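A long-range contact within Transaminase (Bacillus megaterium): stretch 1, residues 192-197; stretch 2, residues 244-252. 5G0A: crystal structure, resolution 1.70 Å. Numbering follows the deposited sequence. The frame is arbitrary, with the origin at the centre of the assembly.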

# COMPACT_ATOMS: atom_id res chain seq x y z
N ALA B 192 -3.64 -6.55 16.36
CA ALA B 192 -4.19 -6.42 17.73
C ALA B 192 -3.34 -7.18 18.71
O ALA B 192 -2.47 -7.97 18.32
CB ALA B 192 -5.63 -6.94 17.76
N PRO B 193 -3.57 -6.94 20.02
CA PRO B 193 -2.72 -7.64 20.99
C PRO B 193 -2.94 -9.16 21.00
O PRO B 193 -4.02 -9.65 20.70
CB PRO B 193 -3.12 -7.04 22.35
CG PRO B 193 -4.27 -6.12 22.10
CD PRO B 193 -4.41 -5.89 20.63
N SER B 194 -1.89 -9.89 21.34
CA SER B 194 -2.06 -11.32 21.56
C SER B 194 -2.96 -11.52 22.79
O SER B 194 -3.02 -10.65 23.68
CB SER B 194 -0.70 -11.97 21.76
OG SER B 194 -0.10 -11.54 22.95
N PRO B 195 -3.66 -12.67 22.86
CA PRO B 195 -4.48 -12.95 24.04
C PRO B 195 -3.72 -12.97 25.36
O PRO B 195 -4.33 -12.78 26.41
CB PRO B 195 -5.01 -14.36 23.76
CG PRO B 195 -5.01 -14.47 22.28
CD PRO B 195 -3.77 -13.74 21.84
N ASN B 196 -2.41 -13.20 25.31
CA ASN B 196 -1.59 -13.35 26.51
C ASN B 196 -0.78 -12.10 26.88
O ASN B 196 0.10 -12.16 27.74
CB ASN B 196 -0.62 -14.53 26.36
CG ASN B 196 -1.28 -15.87 26.66
OD1 ASN B 196 -2.43 -15.95 27.09
ND2 ASN B 196 -0.53 -16.95 26.44
N MET B 197 -1.08 -10.98 26.22
CA MET B 197 -0.21 -9.81 26.26
C MET B 197 -0.19 -9.07 27.60
O MET B 197 0.86 -8.58 28.03
CB MET B 197 -0.57 -8.84 25.13
CG MET B 197 0.56 -7.90 24.75
SD MET B 197 0.42 -7.30 23.05
CE MET B 197 1.89 -6.28 22.94
N SER B 244 2.83 -20.66 19.59
CA SER B 244 2.99 -21.49 20.81
C SER B 244 2.39 -20.87 22.07
O SER B 244 3.12 -20.57 23.03
CB SER B 244 4.47 -21.83 21.05
OG SER B 244 5.02 -22.50 19.93
N ALA B 245 1.07 -20.69 22.07
CA ALA B 245 0.38 -20.02 23.16
C ALA B 245 -1.06 -20.49 23.29
O ALA B 245 -1.68 -20.92 22.32
CB ALA B 245 0.44 -18.50 22.99
N MET B 246 -1.56 -20.44 24.52
CA MET B 246 -2.92 -20.84 24.84
C MET B 246 -3.62 -19.63 25.46
O MET B 246 -3.05 -18.99 26.34
CB MET B 246 -2.91 -21.99 25.86
CG MET B 246 -2.55 -23.35 25.29
SD MET B 246 -3.87 -24.00 24.25
CE MET B 246 -5.16 -24.37 25.45
N PRO B 247 -4.83 -19.32 25.00
CA PRO B 247 -5.48 -18.12 25.52
C PRO B 247 -6.18 -18.38 26.86
O PRO B 247 -6.47 -19.53 27.18
CB PRO B 247 -6.52 -17.80 24.45
CG PRO B 247 -6.90 -19.14 23.90
CD PRO B 247 -5.71 -20.05 24.06
N PRO B 248 -6.46 -17.31 27.63
CA PRO B 248 -7.37 -17.45 28.76
C PRO B 248 -8.72 -17.88 28.22
O PRO B 248 -9.15 -17.40 27.17
CB PRO B 248 -7.46 -16.03 29.32
CG PRO B 248 -7.11 -15.14 28.16
CD PRO B 248 -6.06 -15.90 27.40
N TYR B 249 -9.37 -18.80 28.93
CA TYR B 249 -10.64 -19.36 28.46
C TYR B 249 -11.58 -18.31 27.86
O TYR B 249 -12.30 -18.60 26.92
CB TYR B 249 -11.38 -20.09 29.59
CG TYR B 249 -12.71 -20.61 29.10
CD1 TYR B 249 -12.78 -21.79 28.36
CD2 TYR B 249 -13.89 -19.89 29.32
CE1 TYR B 249 -13.99 -22.26 27.88
CE2 TYR B 249 -15.11 -20.35 28.84
CZ TYR B 249 -15.14 -21.53 28.12
OH TYR B 249 -16.34 -22.02 27.63
N GLU B 250 -11.58 -17.11 28.44
CA GLU B 250 -12.58 -16.11 28.10
C GLU B 250 -12.34 -15.36 26.80
O GLU B 250 -13.25 -14.72 26.27
CB GLU B 250 -12.69 -15.09 29.23
CG GLU B 250 -14.11 -14.93 29.72
CD GLU B 250 -14.74 -16.26 30.07
OE1 GLU B 250 -14.20 -16.95 30.95
OE2 GLU B 250 -15.78 -16.63 29.46
N TYR B 251 -11.11 -15.39 26.31
CA TYR B 251 -10.74 -14.62 25.11
C TYR B 251 -11.63 -14.89 23.89
O TYR B 251 -12.21 -13.95 23.31
CB TYR B 251 -9.25 -14.82 24.78
CG TYR B 251 -8.84 -14.05 23.54
CD1 TYR B 251 -8.46 -12.71 23.63
CD2 TYR B 251 -8.90 -14.66 22.28
CE1 TYR B 251 -8.11 -11.98 22.48
CE2 TYR B 251 -8.54 -13.95 21.13
CZ TYR B 251 -8.15 -12.63 21.24
OH TYR B 251 -7.81 -11.94 20.10
N ILE B 252 -11.76 -16.16 23.50
CA ILE B 252 -12.53 -16.52 22.30
C ILE B 252 -14.03 -16.17 22.42
O ILE B 252 -14.59 -15.54 21.53
CB ILE B 252 -12.28 -18.00 21.86
CG1 ILE B 252 -10.83 -18.16 21.33
CG2 ILE B 252 -13.30 -18.44 20.82
CD1 ILE B 252 -10.53 -17.35 20.04
O HOH W 1 -6.88 -9.58 20.39

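This is a small, largely apolar contact between a turn-bearing loop and a second segment that runs from loop into helix, centred on Pro195 and supplemented by one water bridge, with no clear direct hydrogen bond between the stretches. Pro195 directs its CA-to-CB bond toward the second stretch and packs its ring over a face of Tyr251: CG of Pro195 lies 3.7 Å from the centroid of the Tyr251 ring and only 8° off the ring normal, a CH-pi arrangement. Proline suits this place because its compact, rigid ring offers C-H groups to the electron-rich face of an aromatic. The same pyrrolidine also meets Pro247, with Pro195 CB 3.8 Å from Pro247 CB, and Pro248, whose CD is 4.1 Å from Pro195 CB.

Tyrosine serves twice. While its ring receives the proline, its hydroxyl reaches a water lying 2.6 Å from Tyr251 OH; that water donates to Pro193 O at 2.9 Å, spanning a gap of 4.5 Å between Pro193 O and Tyr251 OH.

Type I turns shape both partners. Met197 N donates to Ser194 O (3.2 Å), placing Pro195 and Asn196 at the turn's central positions, and Tyr251 N donates to Pro248 O (2.9 Å). Asn196 starts sideways, but the end of its side chain comes nearer the second stretch, adding a polar residue beside the proline cluster.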